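PDB 4R5E: chitinase A from Cycas revoluta, which probably hydrolyses chitin as a family 18 (class V) plant chitinase, here with an allosamidin-type inhibitor bound in its cleft. Local coordinates for residues L72-G77 / G114-Y119; L155-V160 / W186-A191; G237-G242 / G303-Q308; Y325-V330 / I337-A342. One frame throughout, in Å; residues are numbered along the deposited sequence.

Contact 1: L72-G77 / G114-Y119; sequences LISIGG and GLDLDY. With AMI (allosamizoline), chain E.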
# COMPACT_ATOMS: atom_id res chain seq x y z
N LEU A 72 -2.81 -11.18 6.07
CA LEU A 72 -1.40 -11.00 6.38
C LEU A 72 -1.26 -9.88 7.39
O LEU A 72 -2.12 -8.99 7.48
CB LEU A 72 -0.59 -10.66 5.13
CG LEU A 72 -0.50 -11.71 4.02
CD1 LEU A 72 -1.74 -11.71 3.13
CD2 LEU A 72 0.73 -11.46 3.17
N ILE A 73 -0.19 -9.93 8.16
CA ILE A 73 0.15 -8.84 9.06
C ILE A 73 1.38 -8.11 8.52
O ILE A 73 2.40 -8.73 8.21
CB ILE A 73 0.31 -9.32 10.53
CG1 ILE A 73 0.59 -8.12 11.46
CG2 ILE A 73 1.37 -10.40 10.68
CD1 ILE A 73 0.16 -8.33 12.90
N SER A 74 1.25 -6.80 8.38
CA SER A 74 2.28 -5.95 7.82
C SER A 74 3.12 -5.35 8.95
O SER A 74 2.58 -4.83 9.92
CB SER A 74 1.66 -4.84 6.98
OG SER A 74 2.65 -4.05 6.35
N ILE A 75 4.43 -5.42 8.79
CA ILE A 75 5.37 -4.94 9.77
C ILE A 75 6.01 -3.64 9.27
O ILE A 75 6.59 -3.60 8.19
CB ILE A 75 6.46 -6.00 10.04
CG1 ILE A 75 5.83 -7.30 10.54
CG2 ILE A 75 7.49 -5.47 11.02
CD1 ILE A 75 6.73 -8.52 10.40
N GLY A 76 5.91 -2.59 10.08
CA GLY A 76 6.56 -1.33 9.76
C GLY A 76 5.57 -0.21 9.51
O GLY A 76 4.78 0.14 10.40
N GLY A 77 5.61 0.35 8.31
CA GLY A 77 4.82 1.53 7.97
C GLY A 77 5.68 2.56 7.26
O GLY A 77 6.90 2.42 7.18
N GLY A 114 0.17 -14.85 6.49
CA GLY A 114 1.38 -14.32 5.91
C GLY A 114 1.91 -13.10 6.64
O GLY A 114 1.28 -12.58 7.57
N LEU A 115 3.10 -12.70 6.19
CA LEU A 115 3.83 -11.54 6.69
C LEU A 115 4.09 -10.58 5.55
O LEU A 115 4.29 -11.00 4.41
CB LEU A 115 5.19 -11.98 7.23
CG LEU A 115 5.19 -12.78 8.52
CD1 LEU A 115 6.57 -13.38 8.77
CD2 LEU A 115 4.76 -11.88 9.67
N ASP A 116 4.11 -9.30 5.88
CA ASP A 116 4.42 -8.25 4.91
C ASP A 116 5.41 -7.29 5.55
O ASP A 116 5.35 -7.03 6.75
CB ASP A 116 3.13 -7.54 4.52
CG ASP A 116 3.36 -6.38 3.57
OD1 ASP A 116 3.78 -6.61 2.41
OD2 ASP A 116 3.09 -5.23 3.97
N LEU A 117 6.34 -6.81 4.74
CA LEU A 117 7.30 -5.80 5.19
C LEU A 117 7.00 -4.48 4.50
O LEU A 117 6.96 -4.41 3.27
CB LEU A 117 8.72 -6.23 4.82
CG LEU A 117 9.15 -7.60 5.34
CD1 LEU A 117 10.53 -7.93 4.82
CD2 LEU A 117 9.09 -7.69 6.86
N ASP A 118 6.77 -3.44 5.30
CA ASP A 118 6.59 -2.09 4.77
C ASP A 118 7.75 -1.19 5.22
O ASP A 118 7.70 -0.58 6.29
CB ASP A 118 5.23 -1.52 5.20
CG ASP A 118 4.93 -0.16 4.59
OD1 ASP A 118 5.63 0.25 3.64
OD2 ASP A 118 3.99 0.50 5.09
N TYR A 119 8.77 -1.15 4.37
CA TYR A 119 10.02 -0.45 4.61
C TYR A 119 10.21 0.56 3.49
O TYR A 119 10.45 0.18 2.34
CB TYR A 119 11.17 -1.47 4.62
CG TYR A 119 12.58 -0.92 4.76
CD1 TYR A 119 12.83 0.35 5.26
CD2 TYR A 119 13.67 -1.72 4.44
CE1 TYR A 119 14.13 0.83 5.39
CE2 TYR A 119 14.97 -1.27 4.57
CZ TYR A 119 15.19 0.01 5.05
OH TYR A 119 16.48 0.47 5.19
C1 AMI E . 1.51 3.81 2.50
C2 AMI E . 2.22 3.39 3.78
C3 AMI E . 1.39 3.92 4.94
C4 AMI E . 0.75 5.17 4.34
C5 AMI E . 0.36 4.71 2.93
C6 AMI E . 0.00 5.79 1.90
C7 AMI E . 1.52 1.56 2.68
C8 AMI E . 1.80 -0.84 3.02
C9 AMI E . 0.51 0.01 1.10
N2 AMI E . 2.17 1.93 3.69
N7 AMI E . 1.29 0.32 2.29
O3 AMI E . 2.20 4.16 6.10
O4 AMI E . -0.39 5.62 5.08
O6 AMI E . 1.07 6.70 1.70
O7 AMI E . 0.97 2.64 1.91
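The carboxylates of Asp-116 and Asp-118 are the flat groups that meet strand 72-77. Over one face of the Asp-118 carboxylate sits the methyl C8 of allosamizoline, 3.6 Å from CG, while on the other side of that plane Gly-77 CA comes within 3.2 Å of OD2. The same OD2 approaches allosamizoline N2 at 2.7 Å. Asp-116 is met at its rim: Ser-74 OG donates to Asp-116 OD2 at 2.7 Å, OD2 receives it on the lone pair turned away from OD1, and OD1 is bonded to Thr-157 OG1. Both partners owe this to their first torsions, since Ser-74 OG (chi1 -176°) and Asp-116 CG (chi1 177°) each lie opposite the backbone N and so reach into the barrel interior. Exchanging Asp-116 for an alanine would probably leave the Ser-74 hydroxyl without its acceptor and Thr-157 with one partner fewer. The strands run parallel at 19°, joined by five backbone hydrogen bonds from Ile-73 N to Gly-114 O through Gly-77 N to Asp-118 O. Behind them Leu-115 CD2 touches Ile-73 CG2 at 3.8 Å and Ile-75 CD1 at 4.0 Å, facing helix 93-110. At its backbone angles a CB on Gly-76 would jam against the preceding carbonyl O and strike Asp-118 O. Asp-116, Asp-118 and the following Glu-120 fit the DxDxE signature of family 18. Since allosamizoline resembles the oxazolinium intermediate of this family, the meeting of Asp-118 OD2 with N2 is consistent with a site built for substrate-assisted hydrolysis.

Contact 2: L155-V160 / W186-A191; sequences LLTEAV and WVNVMA. With AMI (allosamizoline), chain E.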
# COMPACT_ATOMS: atom_id res chain seq x y z
N LEU A 155 2.74 -16.78 3.65
CA LEU A 155 2.98 -15.88 2.53
C LEU A 155 3.97 -14.81 2.98
O LEU A 155 4.03 -14.46 4.17
CB LEU A 155 1.69 -15.21 2.06
CG LEU A 155 0.58 -16.16 1.59
CD1 LEU A 155 -0.73 -15.41 1.46
CD2 LEU A 155 0.95 -16.82 0.26
N LEU A 156 4.73 -14.29 2.03
CA LEU A 156 5.64 -13.18 2.28
C LEU A 156 5.52 -12.16 1.17
O LEU A 156 5.71 -12.48 -0.01
CB LEU A 156 7.09 -13.66 2.40
CG LEU A 156 8.12 -12.57 2.72
CD1 LEU A 156 7.84 -11.91 4.06
CD2 LEU A 156 9.53 -13.14 2.69
N THR A 157 5.18 -10.93 1.55
CA THR A 157 5.11 -9.83 0.59
C THR A 157 5.85 -8.63 1.13
O THR A 157 6.29 -8.62 2.29
CB THR A 157 3.65 -9.45 0.25
OG1 THR A 157 2.98 -8.89 1.40
CG2 THR A 157 2.88 -10.66 -0.21
N GLU A 158 6.03 -7.62 0.29
CA GLU A 158 6.57 -6.35 0.73
C GLU A 158 6.00 -5.21 -0.10
O GLU A 158 5.62 -5.38 -1.26
CB GLU A 158 8.10 -6.34 0.69
CG GLU A 158 8.69 -6.12 -0.70
CD GLU A 158 10.20 -6.22 -0.75
OE1 GLU A 158 10.78 -5.58 -1.65
OE2 GLU A 158 10.79 -6.93 0.08
N ALA A 159 5.94 -4.05 0.53
CA ALA A 159 5.66 -2.82 -0.16
C ALA A 159 6.88 -2.37 -0.95
O ALA A 159 8.01 -2.45 -0.45
CB ALA A 159 5.26 -1.75 0.84
N VAL A 160 6.65 -1.89 -2.17
CA VAL A 160 7.71 -1.28 -2.97
C VAL A 160 7.30 0.09 -3.49
O VAL A 160 6.12 0.40 -3.70
CB VAL A 160 8.17 -2.18 -4.14
CG1 VAL A 160 8.75 -3.50 -3.63
CG2 VAL A 160 7.06 -2.43 -5.15
N TRP A 186 4.46 -11.89 -3.71
CA TRP A 186 4.26 -10.73 -4.57
C TRP A 186 4.74 -9.48 -3.87
O TRP A 186 5.09 -9.52 -2.70
CB TRP A 186 2.79 -10.56 -4.99
CG TRP A 186 1.81 -10.17 -3.91
CD1 TRP A 186 1.50 -8.91 -3.50
CD2 TRP A 186 0.97 -11.05 -3.17
NE1 TRP A 186 0.54 -8.95 -2.52
CE2 TRP A 186 0.18 -10.25 -2.31
CE3 TRP A 186 0.80 -12.44 -3.14
CZ2 TRP A 186 -0.75 -10.80 -1.42
CZ3 TRP A 186 -0.12 -12.98 -2.26
CH2 TRP A 186 -0.88 -12.16 -1.41
N VAL A 187 4.77 -8.37 -4.61
CA VAL A 187 5.04 -7.06 -4.05
C VAL A 187 3.86 -6.14 -4.29
O VAL A 187 3.16 -6.24 -5.30
CB VAL A 187 6.34 -6.43 -4.59
CG1 VAL A 187 7.52 -7.31 -4.21
CG2 VAL A 187 6.29 -6.21 -6.10
N ASN A 188 3.64 -5.26 -3.33
CA ASN A 188 2.58 -4.27 -3.38
C ASN A 188 3.18 -2.95 -3.84
O ASN A 188 3.91 -2.29 -3.10
CB ASN A 188 1.93 -4.16 -2.00
CG ASN A 188 1.22 -5.44 -1.60
OD1 ASN A 188 0.45 -6.00 -2.38
ND2 ASN A 188 1.47 -5.91 -0.39
N VAL A 189 2.91 -2.61 -5.10
CA VAL A 189 3.51 -1.45 -5.76
C VAL A 189 2.73 -0.19 -5.37
O VAL A 189 1.55 -0.07 -5.71
CB VAL A 189 3.50 -1.61 -7.30
CG1 VAL A 189 4.16 -0.41 -7.97
CG2 VAL A 189 4.20 -2.90 -7.71
N MET A 190 3.40 0.74 -4.69
CA MET A 190 2.74 1.93 -4.16
C MET A 190 2.70 2.99 -5.25
O MET A 190 3.46 3.97 -5.24
CB MET A 190 3.42 2.41 -2.88
CG MET A 190 3.19 1.44 -1.73
SD MET A 190 3.92 1.89 -0.15
CE MET A 190 5.66 1.80 -0.57
N ALA A 191 1.77 2.78 -6.19
CA ALA A 191 1.66 3.56 -7.42
C ALA A 191 0.79 4.80 -7.19
O ALA A 191 -0.21 5.01 -7.88
CB ALA A 191 1.10 2.69 -8.53
C1 AMI E . 1.51 3.81 2.50
C2 AMI E . 2.22 3.39 3.78
C3 AMI E . 1.39 3.92 4.94
C4 AMI E . 0.75 5.17 4.34
C5 AMI E . 0.36 4.71 2.93
C6 AMI E . 0.00 5.79 1.90
C7 AMI E . 1.52 1.56 2.68
C8 AMI E . 1.80 -0.84 3.02
C9 AMI E . 0.51 0.01 1.10
N2 AMI E . 2.17 1.93 3.69
N7 AMI E . 1.29 0.32 2.29
O3 AMI E . 2.20 4.16 6.10
O4 AMI E . -0.39 5.62 5.08
O6 AMI E . 1.07 6.70 1.70
O7 AMI E . 0.97 2.64 1.91
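Thr-157 sets its methyl squarely on the indole of Trp-186: CG2 lies 3.5 Å from the centroid of the five-membered ring and 15° off its normal, a CH-pi contact. With CG2 over the face, Thr-157 OG1 is left to turn to Asp-116 and Tyr-32. The indole is held from the side as well, because NE1 donates to Asn-188 OD1 (3.0 Å), which lies in the ring plane, although the bond is bent to 130°. The backbone pairing is tight further along. Asn-188 N to Glu-158 O, Val-160 N to Asn-188 O and Met-190 N to Val-160 O are three bonds of 2.9 Å, all nearly straight. Val-160 is wedged there, CG1 3.9 Å from Val-187 CB and CG2 3.7 Å from Val-189 CA. Towards the strand starts the backbone pairing slackens, although the indole stays packed: Glu-158 N stays 3.7 Å from Trp-186 O, the buried N and O of Trp-186 have no partner in the model, and partly exposed Leu-155 brings only CD1 to CH2 at 4.3 Å. Putting an alanine at Trp-186 would probably open a gap beside the Thr-157 methyl and leave Asn-188 OD1 without its indole donor, with Tyr-32 still bonded to ND2. At the far end Met-190, bent at its end, lays CE against Ala-159 CB, with SD beside allosamizoline O7 and C7. Two parallel strands at 20°, with Thr-157, Ala-159, Trp-186 and Asn-188 facing the barrel interior and the ligand beyond their C-terminal ends, are neighbouring staves of the (beta/alpha)8 TIM barrel common to family 18.

Contact 3: G237-G242 / G303-Q308; sequences GIPLFG and GYDNQQ. With NAA (2-acetamido-2-deoxy-beta-D-allopyranose), chain B.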
# COMPACT_ATOMS: atom_id res chain seq x y z
N GLY A 237 -1.06 -0.83 -6.59
CA GLY A 237 -1.68 -0.06 -5.52
C GLY A 237 -2.58 1.04 -6.05
O GLY A 237 -2.25 1.69 -7.03
N ILE A 238 -3.71 1.22 -5.37
CA ILE A 238 -4.69 2.26 -5.67
C ILE A 238 -5.10 2.90 -4.34
O ILE A 238 -5.46 2.19 -3.40
CB ILE A 238 -5.94 1.68 -6.37
CG1 ILE A 238 -5.55 0.91 -7.63
CG2 ILE A 238 -6.92 2.80 -6.70
CD1 ILE A 238 -6.68 0.15 -8.27
N PRO A 239 -5.03 4.23 -4.25
CA PRO A 239 -5.38 4.87 -2.99
C PRO A 239 -6.89 5.04 -2.81
O PRO A 239 -7.61 5.29 -3.78
CB PRO A 239 -4.70 6.23 -3.10
CG PRO A 239 -4.73 6.53 -4.56
CD PRO A 239 -4.63 5.21 -5.27
N LEU A 240 -7.35 4.90 -1.57
CA LEU A 240 -8.72 5.21 -1.19
C LEU A 240 -8.80 6.57 -0.50
O LEU A 240 -9.75 6.86 0.23
CB LEU A 240 -9.30 4.11 -0.31
CG LEU A 240 -9.52 2.77 -1.01
CD1 LEU A 240 -9.98 1.73 -0.01
CD2 LEU A 240 -10.50 2.91 -2.17
N PHE A 241 -7.77 7.39 -0.73
CA PHE A 241 -7.73 8.76 -0.25
C PHE A 241 -7.24 9.63 -1.39
O PHE A 241 -6.65 9.14 -2.36
CB PHE A 241 -6.77 8.89 0.94
CG PHE A 241 -5.34 8.62 0.59
CD1 PHE A 241 -4.85 7.33 0.56
CD2 PHE A 241 -4.49 9.66 0.23
CE1 PHE A 241 -3.54 7.07 0.20
CE2 PHE A 241 -3.18 9.41 -0.12
CZ PHE A 241 -2.71 8.11 -0.14
N GLY A 242 -7.49 10.93 -1.26
CA GLY A 242 -6.99 11.91 -2.20
C GLY A 242 -6.01 12.85 -1.53
O GLY A 242 -5.96 12.91 -0.30
N GLY A 303 -7.35 15.74 -5.49
CA GLY A 303 -7.13 14.78 -6.57
C GLY A 303 -7.20 13.38 -5.98
O GLY A 303 -6.64 13.14 -4.92
N TYR A 304 -7.87 12.47 -6.68
CA TYR A 304 -8.18 11.15 -6.13
C TYR A 304 -8.56 10.20 -7.25
O TYR A 304 -8.56 10.57 -8.43
CB TYR A 304 -9.34 11.27 -5.10
CG TYR A 304 -10.61 11.83 -5.69
CD1 TYR A 304 -10.73 13.20 -5.92
CD2 TYR A 304 -11.69 11.02 -6.02
CE1 TYR A 304 -11.88 13.74 -6.46
CE2 TYR A 304 -12.84 11.55 -6.58
CZ TYR A 304 -12.93 12.91 -6.80
OH TYR A 304 -14.06 13.46 -7.35
N ASP A 305 -8.88 8.97 -6.87
CA ASP A 305 -9.43 7.98 -7.79
C ASP A 305 -10.92 7.80 -7.52
O ASP A 305 -11.35 7.73 -6.37
CB ASP A 305 -8.69 6.65 -7.65
CG ASP A 305 -7.41 6.62 -8.44
OD1 ASP A 305 -7.50 6.67 -9.69
OD2 ASP A 305 -6.32 6.57 -7.84
N ASN A 306 -11.70 7.75 -8.60
CA ASN A 306 -13.14 7.56 -8.50
C ASN A 306 -13.57 6.27 -9.19
O ASN A 306 -12.72 5.47 -9.60
CB ASN A 306 -13.89 8.81 -9.01
CG ASN A 306 -13.84 8.97 -10.52
OD1 ASN A 306 -13.22 8.20 -11.25
ND2 ASN A 306 -14.51 10.01 -11.00
N GLN A 307 -14.87 6.09 -9.32
CA GLN A 307 -15.43 4.86 -9.86
C GLN A 307 -14.91 4.55 -11.28
O GLN A 307 -14.63 3.39 -11.60
CB GLN A 307 -16.97 4.96 -9.83
CG GLN A 307 -17.55 5.07 -8.41
CD GLN A 307 -17.80 6.50 -7.92
OE1 GLN A 307 -16.97 7.40 -8.09
NE2 GLN A 307 -18.94 6.71 -7.28
N GLN A 308 -14.78 5.58 -12.11
CA GLN A 308 -14.25 5.44 -13.46
C GLN A 308 -12.75 5.16 -13.49
O GLN A 308 -12.31 4.22 -14.16
CB GLN A 308 -14.56 6.70 -14.28
CG GLN A 308 -14.21 6.55 -15.76
CD GLN A 308 -14.66 7.73 -16.60
OE1 GLN A 308 -15.16 8.73 -16.09
NE2 GLN A 308 -14.49 7.61 -17.91
C1 NAA B . -0.26 6.43 6.24
C2 NAA B . -1.56 7.14 6.57
C3 NAA B . -1.46 7.82 7.94
C4 NAA B . -0.95 6.87 9.02
C5 NAA B . 0.30 6.15 8.54
C6 NAA B . 0.81 5.12 9.54
C7 NAA B . -2.88 7.97 4.65
C8 NAA B . -3.06 9.08 3.66
N2 NAA B . -1.88 8.12 5.53
O3 NAA B . -0.58 8.95 7.82
O4 NAA B . -0.60 7.60 10.20
O5 NAA B . 0.02 5.51 7.29
O6 NAA B . 1.94 4.42 9.00
O7 NAA B . -3.62 6.99 4.64
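Pro-239 and Asp-305 cross at about a right angle, the carboxylate oxygen OD2 resting 3.4 Å from CD and 3.6 Å from CG of the ring. They join a TIM-barrel strand, 234-247, to strand 300-304 and the start of helix 307-319, probably at the root of the alpha+beta insertion found in class V members of family 18. Asp-305 points its CB toward the barrel strand, and Ile-238 CG2 also reaches OD2, again roughly perpendicular, at 4.0 Å. These are nonpolar neighbours of a charge that is met elsewhere: OD2 forms a salt bridge with Lys-313 and OD1 accepts from Ser-309. Further along, Gly-242 and Tyr-304 pass backbone to side chain, CA to CB at 3.8 Å, while Gly-242 CA is only 3.0 Å from Gly-303 O. A CB on Gly-242 would collide with both. The Tyr-304 ring then leads away, its hydroxyl bonded to Glu-284. The Phe-241 side chain points away from 303-308. Its chi1 of 65° puts CG between the backbone N and the carbonyl carbon, and the ring faces the cleft, where the acetamido methyl C8 of the bound N-acetylallosamine sits 3.6 Å above the ring centre.

Contact 4: Y325-V330 / I337-A342; sequences YFFWSV and ILPKIA. With AMI (allosamizoline), chain E; NAA (2-acetamido-2-deoxy-beta-D-allopyranose), chain B.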
# COMPACT_ATOMS: atom_id res chain seq x y z
N TYR A 325 -4.51 -6.11 -7.66
CA TYR A 325 -4.47 -4.74 -7.16
C TYR A 325 -4.61 -4.74 -5.65
O TYR A 325 -5.07 -5.72 -5.05
CB TYR A 325 -5.61 -3.91 -7.77
CG TYR A 325 -6.98 -4.52 -7.52
CD1 TYR A 325 -7.66 -4.26 -6.33
CD2 TYR A 325 -7.58 -5.34 -8.46
CE1 TYR A 325 -8.90 -4.83 -6.09
CE2 TYR A 325 -8.82 -5.91 -8.22
CZ TYR A 325 -9.48 -5.64 -7.03
OH TYR A 325 -10.72 -6.21 -6.81
N PHE A 326 -4.21 -3.63 -5.04
CA PHE A 326 -4.45 -3.41 -3.61
C PHE A 326 -5.01 -2.02 -3.37
O PHE A 326 -4.78 -1.10 -4.16
CB PHE A 326 -3.19 -3.68 -2.75
CG PHE A 326 -2.20 -2.55 -2.67
CD1 PHE A 326 -2.43 -1.45 -1.86
CD2 PHE A 326 -0.99 -2.62 -3.37
CE1 PHE A 326 -1.50 -0.43 -1.76
CE2 PHE A 326 -0.06 -1.60 -3.28
CZ PHE A 326 -0.32 -0.49 -2.48
N PHE A 327 -5.73 -1.89 -2.27
CA PHE A 327 -6.24 -0.61 -1.80
C PHE A 327 -5.62 -0.25 -0.46
O PHE A 327 -5.63 -1.06 0.47
CB PHE A 327 -7.76 -0.68 -1.62
CG PHE A 327 -8.53 -0.64 -2.90
CD1 PHE A 327 -8.59 0.52 -3.66
CD2 PHE A 327 -9.22 -1.76 -3.35
CE1 PHE A 327 -9.31 0.56 -4.84
CE2 PHE A 327 -9.94 -1.73 -4.53
CZ PHE A 327 -9.99 -0.56 -5.27
N TRP A 328 -5.08 0.96 -0.37
CA TRP A 328 -4.72 1.59 0.90
C TRP A 328 -5.62 2.82 1.08
O TRP A 328 -5.52 3.74 0.27
CB TRP A 328 -3.26 2.05 0.96
CG TRP A 328 -3.00 2.73 2.26
CD1 TRP A 328 -3.31 4.02 2.59
CD2 TRP A 328 -2.49 2.13 3.46
NE1 TRP A 328 -3.01 4.26 3.90
CE2 TRP A 328 -2.50 3.12 4.46
CE3 TRP A 328 -2.02 0.86 3.78
CZ2 TRP A 328 -2.05 2.88 5.76
CZ3 TRP A 328 -1.57 0.62 5.06
CH2 TRP A 328 -1.59 1.62 6.04
N SER A 329 -6.46 2.90 2.11
CA SER A 329 -6.73 1.86 3.11
C SER A 329 -8.24 1.74 3.27
O SER A 329 -8.98 2.70 3.05
CB SER A 329 -6.05 2.18 4.45
OG SER A 329 -6.48 3.42 4.99
N VAL A 330 -8.71 0.56 3.67
CA VAL A 330 -10.12 0.21 3.47
C VAL A 330 -11.11 1.01 4.33
O VAL A 330 -12.27 1.16 3.96
CB VAL A 330 -10.38 -1.31 3.61
CG1 VAL A 330 -9.61 -2.07 2.54
CG2 VAL A 330 -10.03 -1.81 5.01
N ILE A 337 -17.26 1.50 -2.06
CA ILE A 337 -17.63 1.84 -3.43
C ILE A 337 -16.54 1.41 -4.41
O ILE A 337 -16.83 0.75 -5.42
CB ILE A 337 -17.87 3.36 -3.58
CG1 ILE A 337 -18.98 3.84 -2.64
CG2 ILE A 337 -18.20 3.72 -5.02
CD1 ILE A 337 -20.29 3.10 -2.77
N LEU A 338 -15.30 1.77 -4.12
CA LEU A 338 -14.22 1.49 -5.06
C LEU A 338 -13.78 0.02 -5.04
O LEU A 338 -13.50 -0.54 -6.10
CB LEU A 338 -13.05 2.45 -4.83
CG LEU A 338 -13.46 3.93 -4.98
CD1 LEU A 338 -12.26 4.82 -4.75
CD2 LEU A 338 -14.09 4.22 -6.34
N PRO A 339 -13.73 -0.62 -3.86
CA PRO A 339 -13.49 -2.06 -3.88
C PRO A 339 -14.53 -2.85 -4.67
O PRO A 339 -14.20 -3.86 -5.30
CB PRO A 339 -13.49 -2.43 -2.39
CG PRO A 339 -12.98 -1.19 -1.73
CD PRO A 339 -13.64 -0.07 -2.49
N LYS A 340 -15.78 -2.40 -4.67
CA LYS A 340 -16.82 -3.08 -5.44
C LYS A 340 -16.57 -2.97 -6.95
O LYS A 340 -16.58 -3.97 -7.66
CB LYS A 340 -18.20 -2.53 -5.09
CG LYS A 340 -19.36 -3.11 -5.89
CD LYS A 340 -19.43 -4.63 -5.83
CE LYS A 340 -20.75 -5.13 -6.42
NZ LYS A 340 -20.73 -6.55 -6.85
N ILE A 341 -16.34 -1.76 -7.45
CA ILE A 341 -16.08 -1.63 -8.88
C ILE A 341 -14.81 -2.38 -9.28
O ILE A 341 -14.77 -2.99 -10.34
CB ILE A 341 -16.06 -0.16 -9.39
CG1 ILE A 341 -15.86 -0.09 -10.91
CG2 ILE A 341 -14.98 0.66 -8.73
CD1 ILE A 341 -16.91 -0.80 -11.74
N ALA A 342 -13.78 -2.36 -8.44
CA ALA A 342 -12.54 -3.08 -8.74
C ALA A 342 -12.79 -4.58 -8.89
O ALA A 342 -12.32 -5.21 -9.84
CB ALA A 342 -11.49 -2.81 -7.67
C1 AMI E . 1.51 3.81 2.50
C2 AMI E . 2.22 3.39 3.78
C3 AMI E . 1.39 3.92 4.94
C4 AMI E . 0.75 5.17 4.34
C5 AMI E . 0.36 4.71 2.93
C6 AMI E . 0.00 5.79 1.90
C7 AMI E . 1.52 1.56 2.68
C8 AMI E . 1.80 -0.84 3.02
C9 AMI E . 0.51 0.01 1.10
N2 AMI E . 2.17 1.93 3.69
N7 AMI E . 1.29 0.32 2.29
O3 AMI E . 2.20 4.16 6.10
O4 AMI E . -0.39 5.62 5.08
O6 AMI E . 1.07 6.70 1.70
O7 AMI E . 0.97 2.64 1.91
C1 NAA B . -0.26 6.43 6.24
C2 NAA B . -1.56 7.14 6.57
C3 NAA B . -1.46 7.82 7.94
C4 NAA B . -0.95 6.87 9.02
C5 NAA B . 0.30 6.15 8.54
C6 NAA B . 0.81 5.12 9.54
C7 NAA B . -2.88 7.97 4.65
C8 NAA B . -3.06 9.08 3.66
N2 NAA B . -1.88 8.12 5.53
O3 NAA B . -0.58 8.95 7.82
O4 NAA B . -0.60 7.60 10.20
O5 NAA B . 0.02 5.51 7.29
O6 NAA B . 1.94 4.42 9.00
O7 NAA B . -3.62 6.99 4.64
O HOH W 1 -11.87 -5.18 -4.60
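Strand 325-328 and helix 337-342 run antiparallel at 176°, their axes 10.2 Å apart, so the strand's side chains reach across to side chains and backbone of the helix. Tyr-325 and Phe-327 both close on Ala-342: its CB lies 3.5 Å from Tyr-325 CZ and, in the plane of the Phe-327 ring at its edge, 3.6 Å from Phe-327 CZ. Pro-339 covers one face of that ring with CG. Leu-338 crosses it at about a right angle, CB 4.2 Å from CE1. A water links the polar ends, accepting from Tyr-325 OH at 2.7 Å and donating to Pro-339 O at 2.8 Å. The alternate residues look inward. Trp-328, its CG opposite the backbone N (chi1 177°), lies under allosamizoline, with C5 over one face and Ser-329 CB over the other. Its NE1 donates to O7 of the bound N-acetylallosamine at 2.9 Å and 159°, in the ring plane. The peptide between Trp-328 and Ser-329 is cis, as is common in family 18 sites. The strand thus has two chemistries: apolar packing with one bridging water fastens it to the C-terminal helix, while an indole face and a nearly straight N-H bond hold the inhibitor.

How the contacts relate
From the N terminus, contact 1 closes first, bringing strand 114-119 beside 70-77 after two helices. Contact 2 closes an excursion of 25 residues that carries helix 177-183. Contact 3 ends a longer one of 60 residues, rich in strands, and contact 4 a turn of only six. Each closes before the next opens, so none nest or cross. Laterally they link up round the barrel: strand 114-119 pairs with 155-161, 186-190 with 234-247, and 234-247 with 324-328. Contacts 1 and 3 lie on opposite sides of the chain's centre, with centres about 22 Å apart. Contacts 1, 2 and 4 converge on allosamizoline, and contacts 3 and 4 share the neighbouring sugar.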